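Local coordinates for dermonecrotic toxin (Pasteurella multocida, PDB 2EBF), which acts as a potent mitogen and induces bone resorption as a dermonecrotic toxin, with a thiol protease-like catalytic triad in the C-terminal region present here, at residues Phe44-Glu49 with Asn86-Arg91; Leu94-Met99 with Lys127-Pro132; Leu131-Ala136 with Lys739-Arg744; Thr651-Glu656 with Leu731-Leu736. All coordinates share one frame; numbering follows the deposited sequence.

Contact 1 (Phe44-Glu49 with Asn86-Arg91)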
loop_
_atom_site.group_PDB
_atom_site.type_symbol
_atom_site.label_atom_id
_atom_site.label_comp_id
_atom_site.label_asym_id
_atom_site.label_seq_id
_atom_site.Cartn_x
_atom_site.Cartn_y
_atom_site.Cartn_z
ATOM N N PHE A 44 -2.138 21.986 -3.994
ATOM C CA PHE A 44 -1.052 21.034 -3.718
ATOM C C PHE A 44 0.161 21.227 -4.607
ATOM O O PHE A 44 0.877 20.274 -4.910
ATOM C CB PHE A 44 -1.567 19.588 -3.814
ATOM C CG PHE A 44 -2.728 19.308 -2.891
ATOM C CD1 PHE A 44 -3.806 18.532 -3.312
ATOM C CD2 PHE A 44 -2.752 19.851 -1.618
ATOM C CE1 PHE A 44 -4.892 18.284 -2.458
ATOM C CE2 PHE A 44 -3.847 19.630 -0.751
ATOM C CZ PHE A 44 -4.912 18.831 -1.178
ATOM N N ARG A 45 0.409 22.461 -5.012
ATOM C CA ARG A 45 1.467 22.704 -5.992
ATOM C C ARG A 45 2.874 22.769 -5.362
ATOM O O ARG A 45 3.874 22.869 -6.072
ATOM C CB ARG A 45 1.155 23.950 -6.818
ATOM C CG ARG A 45 1.052 25.212 -6.025
ATOM C CD ARG A 45 0.729 26.386 -6.933
ATOM N NE ARG A 45 0.737 27.629 -6.174
ATOM C CZ ARG A 45 -0.277 28.068 -5.435
ATOM N NH1 ARG A 45 -1.415 27.371 -5.350
ATOM N NH2 ARG A 45 -0.155 29.214 -4.780
ATOM N N ILE A 46 2.943 22.683 -4.033
ATOM C CA ILE A 46 4.242 22.637 -3.312
ATOM C C ILE A 46 5.126 23.820 -3.730
ATOM O O ILE A 46 6.291 23.664 -4.132
ATOM C CB ILE A 46 4.964 21.259 -3.468
ATOM C CG1 ILE A 46 4.023 20.105 -3.102
ATOM C CG2 ILE A 46 6.179 21.161 -2.566
ATOM C CD1 ILE A 46 3.533 19.383 -4.287
ATOM N N GLY A 47 4.533 25.010 -3.666
ATOM C CA GLY A 47 5.194 26.234 -4.099
ATOM C C GLY A 47 6.338 26.590 -3.173
ATOM O O GLY A 47 6.247 26.378 -1.954
ATOM N N LEU A 48 7.414 27.127 -3.753
ATOM C CA LEU A 48 8.619 27.473 -2.987
ATOM C C LEU A 48 8.815 28.969 -2.742
ATOM O O LEU A 48 9.896 29.389 -2.347
ATOM C CB LEU A 48 9.857 26.882 -3.656
ATOM C CG LEU A 48 9.896 25.348 -3.722
ATOM C CD1 LEU A 48 11.075 24.894 -4.534
ATOM C CD2 LEU A 48 9.922 24.737 -2.306
ATOM N N GLU A 49 7.764 29.764 -2.945
ATOM C CA GLU A 49 7.854 31.223 -2.766
ATOM C C GLU A 49 8.204 31.651 -1.345
ATOM O O GLU A 49 8.743 32.739 -1.137
ATOM C CB GLU A 49 6.570 31.928 -3.217
ATOM C CG GLU A 49 6.278 31.796 -4.701
ATOM C CD GLU A 49 5.318 30.657 -5.026
ATOM O OE1 GLU A 49 4.535 30.817 -5.990
ATOM O OE2 GLU A 49 5.334 29.613 -4.332
ATOM N N ASN A 86 11.712 19.906 -10.383
ATOM C CA ASN A 86 10.520 20.169 -11.188
ATOM C C ASN A 86 9.402 19.164 -10.915
ATOM O O ASN A 86 8.223 19.455 -11.149
ATOM C CB ASN A 86 10.867 20.163 -12.684
ATOM C CG ASN A 86 11.940 21.185 -13.058
ATOM O OD1 ASN A 86 11.893 22.346 -12.644
ATOM N ND2 ASN A 86 12.902 20.757 -13.874
ATOM N N ILE A 87 9.767 17.986 -10.415
ATOM C CA ILE A 87 8.793 16.939 -10.136
ATOM C C ILE A 87 8.326 17.088 -8.690
ATOM O O ILE A 87 9.099 16.918 -7.742
ATOM C CB ILE A 87 9.361 15.525 -10.421
ATOM C CG1 ILE A 87 9.860 15.436 -11.867
ATOM C CG2 ILE A 87 8.293 14.451 -10.212
ATOM C CD1 ILE A 87 10.744 14.228 -12.118
ATOM N N LEU A 88 7.049 17.414 -8.540
ATOM C CA LEU A 88 6.508 17.857 -7.262
ATOM C C LEU A 88 6.586 16.803 -6.162
ATOM O O LEU A 88 6.824 17.142 -5.000
ATOM C CB LEU A 88 5.065 18.338 -7.438
ATOM C CG LEU A 88 4.829 19.830 -7.753
ATOM C CD1 LEU A 88 5.993 20.542 -8.458
ATOM C CD2 LEU A 88 3.526 20.017 -8.510
ATOM N N ASP A 89 6.368 15.540 -6.525
ATOM C CA ASP A 89 6.486 14.437 -5.559
ATOM C C ASP A 89 7.917 14.294 -5.044
ATOM O O ASP A 89 8.142 14.002 -3.858
ATOM C CB ASP A 89 6.008 13.111 -6.165
ATOM C CG ASP A 89 5.903 12.011 -5.123
ATOM O OD1 ASP A 89 4.894 11.972 -4.378
ATOM O OD2 ASP A 89 6.835 11.195 -5.042
ATOM N N GLU A 90 8.890 14.484 -5.937
ATOM C CA GLU A 90 10.281 14.482 -5.536
ATOM C C GLU A 90 10.617 15.713 -4.700
ATOM O O GLU A 90 11.317 15.611 -3.687
ATOM C CB GLU A 90 11.196 14.389 -6.767
ATOM C CG GLU A 90 11.154 13.017 -7.399
ATOM C CD GLU A 90 12.017 12.908 -8.637
ATOM O OE1 GLU A 90 12.822 13.833 -8.901
ATOM O OE2 GLU A 90 11.884 11.891 -9.349
ATOM N N ARG A 91 10.119 16.875 -5.132
ATOM C CA ARG A 91 10.286 18.125 -4.388
ATOM C C ARG A 91 9.843 17.980 -2.925
ATOM O O ARG A 91 10.601 18.319 -2.005
ATOM C CB ARG A 91 9.516 19.279 -5.045
ATOM C CG ARG A 91 9.838 20.632 -4.428
ATOM C CD ARG A 91 8.983 21.743 -5.002
ATOM N NE ARG A 91 9.360 22.062 -6.379
ATOM C CZ ARG A 91 8.706 22.935 -7.141
ATOM N NH1 ARG A 91 7.645 23.579 -6.662
ATOM N NH2 ARG A 91 9.099 23.154 -8.385
HETATM O O HOH W 1 4.649 24.234 -8.135
#

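Contact 2 (Leu94-Met99 with Lys127-Pro132)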
loop_
_atom_site.group_PDB
_atom_site.type_symbol
_atom_site.label_atom_id
_atom_site.label_comp_id
_atom_site.label_asym_id
_atom_site.label_seq_id
_atom_site.Cartn_x
_atom_site.Cartn_y
_atom_site.Cartn_z
ATOM N N LEU A 94 12.271 15.634 -1.033
ATOM C CA LEU A 94 13.489 16.360 -0.666
ATOM C C LEU A 94 13.292 17.326 0.502
ATOM O O LEU A 94 14.173 17.470 1.360
ATOM C CB LEU A 94 14.023 17.122 -1.878
ATOM C CG LEU A 94 14.595 16.247 -2.996
ATOM C CD1 LEU A 94 14.691 17.044 -4.296
ATOM C CD2 LEU A 94 15.956 15.647 -2.613
ATOM N N MET A 95 12.150 18.005 0.511
ATOM C CA MET A 95 11.798 18.899 1.624
ATOM C C MET A 95 11.728 18.172 2.954
ATOM O O MET A 95 12.291 18.638 3.943
ATOM C CB MET A 95 10.499 19.630 1.324
ATOM C CG MET A 95 10.706 20.692 0.268
ATOM S SD MET A 95 9.204 21.243 -0.530
ATOM C CE MET A 95 8.536 22.351 0.719
ATOM N N HIS A 96 11.076 17.015 2.973
ATOM C CA HIS A 96 11.050 16.192 4.191
ATOM C C HIS A 96 12.464 15.743 4.605
ATOM O O HIS A 96 12.789 15.750 5.787
ATOM C CB HIS A 96 10.134 14.974 4.025
ATOM C CG HIS A 96 8.664 15.283 4.118
ATOM N ND1 HIS A 96 7.822 15.212 3.030
ATOM C CD2 HIS A 96 7.879 15.615 5.175
ATOM C CE1 HIS A 96 6.585 15.496 3.408
ATOM N NE2 HIS A 96 6.595 15.753 4.703
ATOM N N GLU A 97 13.298 15.368 3.630
ATOM C CA GLU A 97 14.694 15.015 3.882
ATOM C C GLU A 97 15.464 16.171 4.527
ATOM O O GLU A 97 16.219 15.956 5.492
ATOM C CB GLU A 97 15.386 14.554 2.588
ATOM C CG GLU A 97 14.875 13.202 2.050
ATOM C CD GLU A 97 15.448 12.834 0.678
ATOM O OE1 GLU A 97 16.258 13.596 0.137
ATOM O OE2 GLU A 97 15.082 11.773 0.136
ATOM N N LEU A 98 15.257 17.388 4.022
ATOM C CA LEU A 98 15.902 18.576 4.595
ATOM C C LEU A 98 15.460 18.806 6.031
ATOM O O LEU A 98 16.274 19.168 6.888
ATOM C CB LEU A 98 15.579 19.832 3.784
ATOM C CG LEU A 98 16.690 20.891 3.609
ATOM C CD1 LEU A 98 16.149 22.264 3.236
ATOM C CD2 LEU A 98 17.741 20.975 4.736
ATOM N N MET A 99 14.169 18.618 6.286
ATOM C CA MET A 99 13.658 18.718 7.649
ATOM C C MET A 99 14.442 17.773 8.567
ATOM O O MET A 99 14.895 18.191 9.627
ATOM C CB MET A 99 12.166 18.391 7.711
ATOM C CG MET A 99 11.226 19.421 7.083
ATOM S SD MET A 99 9.543 18.799 7.301
ATOM C CE MET A 99 8.647 19.905 6.237
ATOM N N LYS A 127 5.451 24.837 6.450
ATOM C CA LYS A 127 4.372 25.654 5.918
ATOM C C LYS A 127 4.167 25.468 4.411
ATOM O O LYS A 127 3.051 25.621 3.928
ATOM C CB LYS A 127 4.588 27.139 6.248
ATOM C CG LYS A 127 4.551 27.451 7.743
ATOM C CD LYS A 127 4.215 28.919 8.020
ATOM C CE LYS A 127 5.376 29.845 7.728
ATOM N NZ LYS A 127 5.012 31.283 7.981
ATOM N N ALA A 128 5.233 25.146 3.674
ATOM C CA ALA A 128 5.125 24.903 2.242
ATOM C C ALA A 128 4.427 23.578 1.925
ATOM O O ALA A 128 3.820 23.427 0.852
ATOM C CB ALA A 128 6.515 24.942 1.582
ATOM N N LEU A 129 4.542 22.620 2.841
ATOM C CA LEU A 129 3.996 21.270 2.656
ATOM C C LEU A 129 2.613 21.064 3.262
ATOM O O LEU A 129 1.762 20.394 2.668
ATOM C CB LEU A 129 4.936 20.268 3.299
ATOM C CG LEU A 129 5.939 19.493 2.437
ATOM C CD1 LEU A 129 6.078 20.038 1.025
ATOM C CD2 LEU A 129 7.236 19.438 3.168
ATOM N N TYR A 130 2.427 21.600 4.464
ATOM C CA TYR A 130 1.206 21.406 5.233
ATOM C C TYR A 130 0.453 22.718 5.306
ATOM O O TYR A 130 0.896 23.664 5.949
ATOM C CB TYR A 130 1.537 20.831 6.622
ATOM C CG TYR A 130 2.242 19.494 6.508
ATOM C CD1 TYR A 130 1.513 18.309 6.388
ATOM C CD2 TYR A 130 3.643 19.416 6.459
ATOM C CE1 TYR A 130 2.149 17.081 6.268
ATOM C CE2 TYR A 130 4.285 18.184 6.331
ATOM C CZ TYR A 130 3.530 17.025 6.227
ATOM O OH TYR A 130 4.153 15.809 6.073
ATOM N N LEU A 131 -0.683 22.764 4.617
ATOM C CA LEU A 131 -1.475 23.978 4.503
ATOM C C LEU A 131 -2.208 24.172 5.843
ATOM O O LEU A 131 -2.254 23.237 6.638
ATOM C CB LEU A 131 -2.441 23.848 3.326
ATOM C CG LEU A 131 -1.814 23.952 1.915
ATOM C CD1 LEU A 131 -0.600 23.065 1.779
ATOM C CD2 LEU A 131 -2.816 23.592 0.860
ATOM N N PRO A 132 -2.740 25.381 6.110
ATOM C CA PRO A 132 -3.394 25.628 7.409
ATOM C C PRO A 132 -4.484 24.631 7.808
ATOM O O PRO A 132 -4.657 24.360 9.002
ATOM C CB PRO A 132 -3.994 27.029 7.234
ATOM C CG PRO A 132 -3.091 27.683 6.238
ATOM C CD PRO A 132 -2.756 26.590 5.263
#

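Contact 3 (Leu131-Ala136 with Lys739-Arg744)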
loop_
_atom_site.group_PDB
_atom_site.type_symbol
_atom_site.label_atom_id
_atom_site.label_comp_id
_atom_site.label_asym_id
_atom_site.label_seq_id
_atom_site.Cartn_x
_atom_site.Cartn_y
_atom_site.Cartn_z
ATOM N N LEU A 131 -0.683 22.764 4.617
ATOM C CA LEU A 131 -1.475 23.978 4.503
ATOM C C LEU A 131 -2.208 24.172 5.843
ATOM O O LEU A 131 -2.254 23.237 6.638
ATOM C CB LEU A 131 -2.441 23.848 3.326
ATOM C CG LEU A 131 -1.814 23.952 1.915
ATOM C CD1 LEU A 131 -0.600 23.065 1.779
ATOM C CD2 LEU A 131 -2.816 23.592 0.860
ATOM N N PRO A 132 -2.740 25.381 6.110
ATOM C CA PRO A 132 -3.394 25.628 7.409
ATOM C C PRO A 132 -4.484 24.631 7.808
ATOM O O PRO A 132 -4.657 24.360 9.002
ATOM C CB PRO A 132 -3.994 27.029 7.234
ATOM C CG PRO A 132 -3.091 27.683 6.238
ATOM C CD PRO A 132 -2.756 26.590 5.263
ATOM N N GLU A 133 -5.236 24.112 6.840
ATOM C CA GLU A 133 -6.326 23.182 7.149
ATOM C C GLU A 133 -5.863 21.731 7.351
ATOM O O GLU A 133 -6.692 20.830 7.546
ATOM C CB GLU A 133 -7.402 23.249 6.071
ATOM C CG GLU A 133 -7.008 22.618 4.735
ATOM C CD GLU A 133 -6.254 23.554 3.799
ATOM O OE1 GLU A 133 -5.872 24.688 4.187
ATOM O OE2 GLU A 133 -6.051 23.136 2.641
ATOM N N MET A 134 -4.543 21.521 7.280
ATOM C CA MET A 134 -3.931 20.200 7.449
ATOM C C MET A 134 -3.204 20.024 8.793
ATOM O O MET A 134 -2.310 19.181 8.908
ATOM C CB MET A 134 -2.965 19.933 6.283
ATOM C CG MET A 134 -3.620 19.973 4.896
ATOM S SD MET A 134 -2.475 20.065 3.481
ATOM C CE MET A 134 -1.404 18.745 3.882
ATOM N N GLU A 135 -3.595 20.788 9.812
ATOM C CA GLU A 135 -2.928 20.718 11.125
ATOM C C GLU A 135 -2.868 19.316 11.737
ATOM O O GLU A 135 -1.819 18.896 12.235
ATOM C CB GLU A 135 -3.548 21.693 12.141
ATOM C CG GLU A 135 -2.996 23.119 12.068
ATOM C CD GLU A 135 -1.516 23.197 12.424
ATOM O OE1 GLU A 135 -1.146 22.859 13.569
ATOM O OE2 GLU A 135 -0.726 23.600 11.557
ATOM N N ALA A 136 -3.986 18.601 11.723
ATOM C CA ALA A 136 -4.044 17.298 12.381
ATOM C C ALA A 136 -3.195 16.295 11.610
ATOM O O ALA A 136 -2.525 15.457 12.204
ATOM C CB ALA A 136 -5.484 16.820 12.508
ATOM N N LYS A 739 -10.466 26.741 -3.521
ATOM C CA LYS A 739 -10.420 28.143 -3.949
ATOM C C LYS A 739 -8.941 28.553 -4.089
ATOM O O LYS A 739 -8.163 28.389 -3.151
ATOM C CB LYS A 739 -11.202 29.073 -3.003
ATOM C CG LYS A 739 -11.204 30.531 -3.472
ATOM C CD LYS A 739 -12.351 31.336 -2.894
ATOM C CE LYS A 739 -12.204 32.808 -3.260
ATOM N NZ LYS A 739 -13.257 33.659 -2.627
ATOM N N PRO A 740 -8.541 29.009 -5.286
ATOM C CA PRO A 740 -7.119 29.248 -5.548
ATOM C C PRO A 740 -6.445 30.179 -4.552
ATOM O O PRO A 740 -6.982 31.233 -4.221
ATOM C CB PRO A 740 -7.123 29.842 -6.963
ATOM C CG PRO A 740 -8.320 29.200 -7.605
ATOM C CD PRO A 740 -9.353 29.251 -6.498
ATOM N N ARG A 741 -5.273 29.768 -4.084
ATOM C CA ARG A 741 -4.538 30.496 -3.064
ATOM C C ARG A 741 -3.136 30.815 -3.530
ATOM O O ARG A 741 -2.518 30.026 -4.243
ATOM C CB ARG A 741 -4.392 29.639 -1.811
ATOM C CG ARG A 741 -5.582 29.594 -0.915
ATOM C CD ARG A 741 -5.276 28.664 0.251
ATOM N NE ARG A 741 -5.595 27.272 -0.059
ATOM C CZ ARG A 741 -5.569 26.283 0.828
ATOM N NH1 ARG A 741 -5.194 26.516 2.091
ATOM N NH2 ARG A 741 -5.909 25.058 0.445
ATOM N N LEU A 742 -2.628 31.960 -3.077
ATOM C CA LEU A 742 -1.205 32.265 -3.177
ATOM C C LEU A 742 -0.445 31.372 -2.196
ATOM O O LEU A 742 -1.009 30.897 -1.189
ATOM C CB LEU A 742 -0.932 33.740 -2.875
ATOM C CG LEU A 742 -1.396 34.772 -3.907
ATOM C CD1 LEU A 742 -1.537 36.146 -3.258
ATOM C CD2 LEU A 742 -0.445 34.825 -5.101
ATOM N N THR A 743 0.826 31.129 -2.502
ATOM C CA THR A 743 1.706 30.370 -1.612
ATOM C C THR A 743 1.848 31.113 -0.270
ATOM O O THR A 743 2.015 30.492 0.791
ATOM C CB THR A 743 3.057 30.096 -2.291
ATOM O OG1 THR A 743 2.827 29.345 -3.490
ATOM C CG2 THR A 743 3.975 29.304 -1.387
ATOM N N ARG A 744 1.761 32.442 -0.338
ATOM C CA ARG A 744 1.540 33.291 0.842
ATOM C C ARG A 744 2.492 32.968 2.004
ATOM O O ARG A 744 2.067 32.681 3.135
ATOM C CB ARG A 744 0.070 33.218 1.282
ATOM C CG ARG A 744 -0.307 34.138 2.433
ATOM C CD ARG A 744 -1.143 33.371 3.450
ATOM N NE ARG A 744 -0.838 33.771 4.823
ATOM C CZ ARG A 744 -0.904 32.957 5.875
ATOM N NH1 ARG A 744 -1.256 31.683 5.718
ATOM N NH2 ARG A 744 -0.608 33.414 7.087
#

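Contact 4 (Thr651-Glu656 with Leu731-Leu736)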
loop_
_atom_site.group_PDB
_atom_site.type_symbol
_atom_site.label_atom_id
_atom_site.label_comp_id
_atom_site.label_asym_id
_atom_site.label_seq_id
_atom_site.Cartn_x
_atom_site.Cartn_y
_atom_site.Cartn_z
ATOM N N THR A 651 -19.803 23.226 -10.542
ATOM C CA THR A 651 -19.440 24.544 -10.030
ATOM C C THR A 651 -17.920 24.697 -10.069
ATOM O O THR A 651 -17.198 23.713 -9.973
ATOM C CB THR A 651 -19.999 24.778 -8.607
ATOM O OG1 THR A 651 -19.698 26.111 -8.179
ATOM C CG2 THR A 651 -19.435 23.759 -7.602
ATOM N N TRP A 652 -17.439 25.927 -10.211
ATOM C CA TRP A 652 -16.013 26.153 -10.426
ATOM C C TRP A 652 -15.640 27.566 -10.003
ATOM O O TRP A 652 -16.506 28.356 -9.621
ATOM C CB TRP A 652 -15.621 25.894 -11.900
ATOM C CG TRP A 652 -16.250 26.844 -12.894
ATOM C CD1 TRP A 652 -15.752 28.054 -13.308
ATOM C CD2 TRP A 652 -17.485 26.657 -13.597
ATOM N NE1 TRP A 652 -16.612 28.637 -14.213
ATOM C CE2 TRP A 652 -17.681 27.800 -14.413
ATOM C CE3 TRP A 652 -18.460 25.643 -13.603
ATOM C CZ2 TRP A 652 -18.808 27.955 -15.227
ATOM C CZ3 TRP A 652 -19.581 25.794 -14.425
ATOM C CH2 TRP A 652 -19.739 26.945 -15.228
ATOM N N TRP A 653 -14.349 27.862 -10.064
ATOM C CA TRP A 653 -13.859 29.190 -9.709
ATOM C C TRP A 653 -13.515 29.964 -10.958
ATOM O O TRP A 653 -13.074 29.389 -11.971
ATOM C CB TRP A 653 -12.620 29.114 -8.799
ATOM C CG TRP A 653 -12.811 28.277 -7.580
ATOM C CD1 TRP A 653 -12.258 27.054 -7.348
ATOM C CD2 TRP A 653 -13.633 28.573 -6.433
ATOM N NE1 TRP A 653 -12.667 26.568 -6.136
ATOM C CE2 TRP A 653 -13.513 27.477 -5.548
ATOM C CE3 TRP A 653 -14.445 29.662 -6.063
ATOM C CZ2 TRP A 653 -14.162 27.430 -4.305
ATOM C CZ3 TRP A 653 -15.106 29.612 -4.817
ATOM C CH2 TRP A 653 -14.970 28.492 -3.965
ATOM N N ARG A 654 -13.710 31.274 -10.887
ATOM C CA ARG A 654 -13.393 32.146 -12.009
ATOM C C ARG A 654 -12.629 33.374 -11.509
ATOM O O ARG A 654 -13.033 34.003 -10.526
ATOM C CB ARG A 654 -14.671 32.586 -12.728
ATOM C CG ARG A 654 -14.423 33.341 -14.040
ATOM C CD ARG A 654 -15.260 34.601 -14.079
ATOM N NE ARG A 654 -16.517 34.407 -14.764
ATOM C CZ ARG A 654 -17.581 35.202 -14.655
ATOM N NH1 ARG A 654 -17.575 36.264 -13.853
ATOM N NH2 ARG A 654 -18.669 34.916 -15.347
ATOM N N ARG A 655 -11.523 33.695 -12.179
ATOM C CA ARG A 655 -10.741 34.886 -11.825
ATOM C C ARG A 655 -11.602 36.130 -11.980
ATOM O O ARG A 655 -12.292 36.289 -12.995
ATOM C CB ARG A 655 -9.470 34.976 -12.687
ATOM C CG ARG A 655 -8.668 36.289 -12.583
ATOM C CD ARG A 655 -8.203 36.562 -11.153
ATOM N NE ARG A 655 -6.953 37.326 -11.073
ATOM C CZ ARG A 655 -6.842 38.650 -11.203
ATOM N NH1 ARG A 655 -7.900 39.410 -11.468
ATOM N NH2 ARG A 655 -5.646 39.217 -11.085
ATOM N N GLU A 656 -11.599 36.975 -10.951
ATOM C CA GLU A 656 -12.282 38.274 -10.986
ATOM C C GLU A 656 -11.268 39.393 -10.785
ATOM O O GLU A 656 -10.170 39.151 -10.302
ATOM C CB GLU A 656 -13.374 38.369 -9.905
ATOM C CG GLU A 656 -14.540 37.381 -10.055
ATOM C CD GLU A 656 -15.371 37.555 -11.334
ATOM O OE1 GLU A 656 -16.051 36.574 -11.711
ATOM O OE2 GLU A 656 -15.354 38.645 -11.963
ATOM N N LEU A 731 -25.672 29.360 -4.637
ATOM C CA LEU A 731 -24.550 29.314 -3.690
ATOM C C LEU A 731 -23.777 27.989 -3.722
ATOM O O LEU A 731 -22.936 27.732 -2.855
ATOM C CB LEU A 731 -25.054 29.652 -2.271
ATOM C CG LEU A 731 -25.419 31.131 -2.062
ATOM C CD1 LEU A 731 -26.079 31.345 -0.704
ATOM C CD2 LEU A 731 -24.175 32.004 -2.184
ATOM N N PHE A 732 -24.036 27.171 -4.744
ATOM C CA PHE A 732 -23.286 25.931 -4.979
ATOM C C PHE A 732 -21.861 26.248 -5.433
ATOM O O PHE A 732 -21.646 26.831 -6.498
ATOM C CB PHE A 732 -23.998 25.041 -6.015
ATOM C CG PHE A 732 -23.268 23.744 -6.329
ATOM C CD1 PHE A 732 -22.743 22.937 -5.307
ATOM C CD2 PHE A 732 -23.143 23.319 -7.645
ATOM C CE1 PHE A 732 -22.085 21.735 -5.599
ATOM C CE2 PHE A 732 -22.487 22.124 -7.950
ATOM C CZ PHE A 732 -21.960 21.322 -6.920
ATOM N N MET A 733 -20.895 25.878 -4.601
ATOM C CA MET A 733 -19.484 26.182 -4.883
ATOM C C MET A 733 -18.581 25.000 -4.591
ATOM O O MET A 733 -18.969 24.104 -3.841
ATOM C CB MET A 733 -19.018 27.470 -4.157
ATOM C CG MET A 733 -19.256 27.531 -2.665
ATOM S SD MET A 733 -18.868 29.186 -1.972
ATOM C CE MET A 733 -20.314 30.152 -2.397
ATOM N N PRO A 734 -17.386 24.956 -5.229
ATOM C CA PRO A 734 -16.478 23.838 -4.992
ATOM C C PRO A 734 -16.034 23.780 -3.527
ATOM O O PRO A 734 -16.205 24.776 -2.797
ATOM C CB PRO A 734 -15.273 24.165 -5.886
ATOM C CG PRO A 734 -15.818 25.093 -6.965
ATOM C CD PRO A 734 -16.827 25.922 -6.200
ATOM N N PRO A 735 -15.493 22.620 -3.083
ATOM C CA PRO A 735 -14.900 22.559 -1.757
ATOM C C PRO A 735 -13.941 23.733 -1.555
ATOM O O PRO A 735 -13.173 24.084 -2.460
ATOM C CB PRO A 735 -14.153 21.226 -1.769
ATOM C CG PRO A 735 -15.014 20.368 -2.652
ATOM C CD PRO A 735 -15.403 21.315 -3.772
ATOM N N LEU A 736 -14.025 24.350 -0.386
ATOM C CA LEU A 736 -13.327 25.620 -0.150
ATOM C C LEU A 736 -11.797 25.531 -0.166
ATOM O O LEU A 736 -11.132 26.510 -0.513
ATOM C CB LEU A 736 -13.840 26.287 1.128
ATOM C CG LEU A 736 -15.305 26.741 1.097
ATOM C CD1 LEU A 736 -15.678 27.404 2.405
ATOM C CD2 LEU A 736 -15.626 27.656 -0.127
#

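Contact 1 (Phe44-Glu49 with Asn86-Arg91)
Ile46 and Arg91 join the loop ahead of helix 54-60 to the first turn of helix 88-108 in the Membrane Localization Domain. The tight part centres on Ile46, which is buried. Its CG2 packs on Arg91 CD at 3.8 Å, and beside it Leu88 CG lies 3.6 Å from Arg45 O. With CG anti to the backbone N (chi1 -171°) and a bend at chi3, Arg91 passes Ile46 in the opposite direction and sets its guanidinium between two leucines. Leu88 CD1 lies over the centre of one face, 3.8 Å above the plane, while Leu48 CD1 covers the opposite face nearer its rim. A bond from Arg91 NH2 to Ser85 O helps fix the rotation of the group. The looser side holds the partly exposed Arg45, whose side chain leads off to Arg741 O, and a water that donates to Arg45 O (2.6 Å) but only weakly accepts from Arg91 NH1. The firm bond of that nitrogen is to Ile46 O at 2.9 Å, with the oxygen in the guanidinium plane but NH1 well above the carbonyl plane.

Contact 2 (Leu94-Met99 with Lys127-Pro132)
Met95 and Leu129 mark the closest backbone approach, 8.2 Å between their CA atoms, where the middle of helix 88-108 faces the last turn of helix 115-129; the chain leaves helical geometry at Tyr130. Leu129 is the wedge. Its CD1 meets Met95 CE at 3.4 Å, and its CD2 meets Met99 CE, tip to tip, at the same tight spacing. A bend at chi3 (78°) turns the Met95 methyl aside, so that CE also presses on Ala128 CB. Leu129 CD2 serves a second partner as well, sitting over one face of the His96 imidazole in a CH-pi contact, 4.1 Å from the ring centroid. The polar link is at the imidazole edge, near its plane: His96 NE2 and Tyr130 OH share a hydrogen bond of 2.8 Å. The two rings meet rim to rim with their planes 74° apart. Leu156 of helix 151-164 touches both rings. Such buried packing between consecutive helices is that of a helical hairpin within the Membrane Localization Domain.

Contact 3 (Leu131-Ala136 with Lys739-Arg744)
Glu133 and Arg741 form a salt bridge between the loop ahead of helix 135-143 and the C-terminal tail of the C3 region. The arginine grips the carboxylate end-on: NH1 donates to Glu133 OE1 and NH2 to Glu133 OE2, both at 2.9 Å and both on the syn side. The fit is not flat, as the two planes are turned 34° apart. Glu133 CG stands between its backbone N and carbonyl carbon (chi1 72°), and a bend at chi2 turns the carboxylate to the arginine. Packing is looser: Leu131 CD2 lies over one face of the guanidinium, 3.4 Å from Arg741 NH2, and Pro132 CD comes within 4.0 Å of Arg741 NH1. Arg744, poorly ordered, only brushes Pro132. Beyond the pair, Arg741 NH2 also donates to Phe737 O. The twin charged bonds pin the tail to residues more than 600 positions earlier in the chain, but Glu133 is exposed and Arg741 partly so, which implies a surface clasp that probably weakens as salt rises or the carboxylate is protonated.

Contact 4 (Thr651-Glu656 with Leu731-Leu736)
Phe732 begins the contact, just after helix 726-730, by offering Thr651 both its carbonyl and its ring. Thr651 OG1 donates to Phe732 O at 2.7 Å, tilted 35° from the carbonyl plane; Gln664 O of strand 660-673 is a second hydrogen-bond partner of this hydroxyl, whose one proton the two carbonyls would have to share. Because OG1 stands opposite the backbone N (chi1 -176°), the methyl CG2 is left to sit over the centre of the phenyl face, a CH-pi contact 3.5 Å from the centroid. Lys724 adds a cation-pi partner to the same ring. At Met733 the backbone comes nearest the strand, with its CA 5.4 Å from that of Thr651, while the side chain leads away, its CB meeting Trp653 CH2. The surface being covered belongs to the antiparallel sheet of the C3 region, where strand 643-656 runs between 717-720 and 660-673. Pro734 is buried, its ring over one face of the Trp653 indole, CD 3.8 Å from the centroid of the six-membered ring, and its CG approaches Trp652 CA at 3.6 Å. Pro735 brings its carbonyl O to the indole edge, in plane, 3.9 Å from Trp653 CZ2; both this oxygen and Trp653 NE1 are hydrogen-bonded with Thr738 OG1. Leu736 crosses the indole at about a right angle, resting CD2 4.0 Å from Trp653 CH2.

Overall arrangement
Contacts 1 and 2 share helix 88-108, their centres about 10 Å apart, and touch where Ile46 and Leu48 pack on Met95. Contact 3 shares Leu131 and Pro132 with contact 2, where helix 115-129 gives way to helix 135-143. Its tail segment, 739-744, also meets contact 1, where Glu49 reaches Thr743. Contact 4, nested in the long loop that contact 3 closes, lies about 16 Å from it between centres, and Trp653 packs against Lys739 and Pro740. Along the chain, contact 1 precedes contact 2, and the C-terminal tail then returns from the sheet of the C3 region to the helical N-terminal part of the fragment, tying the two ends of this toxin fragment together.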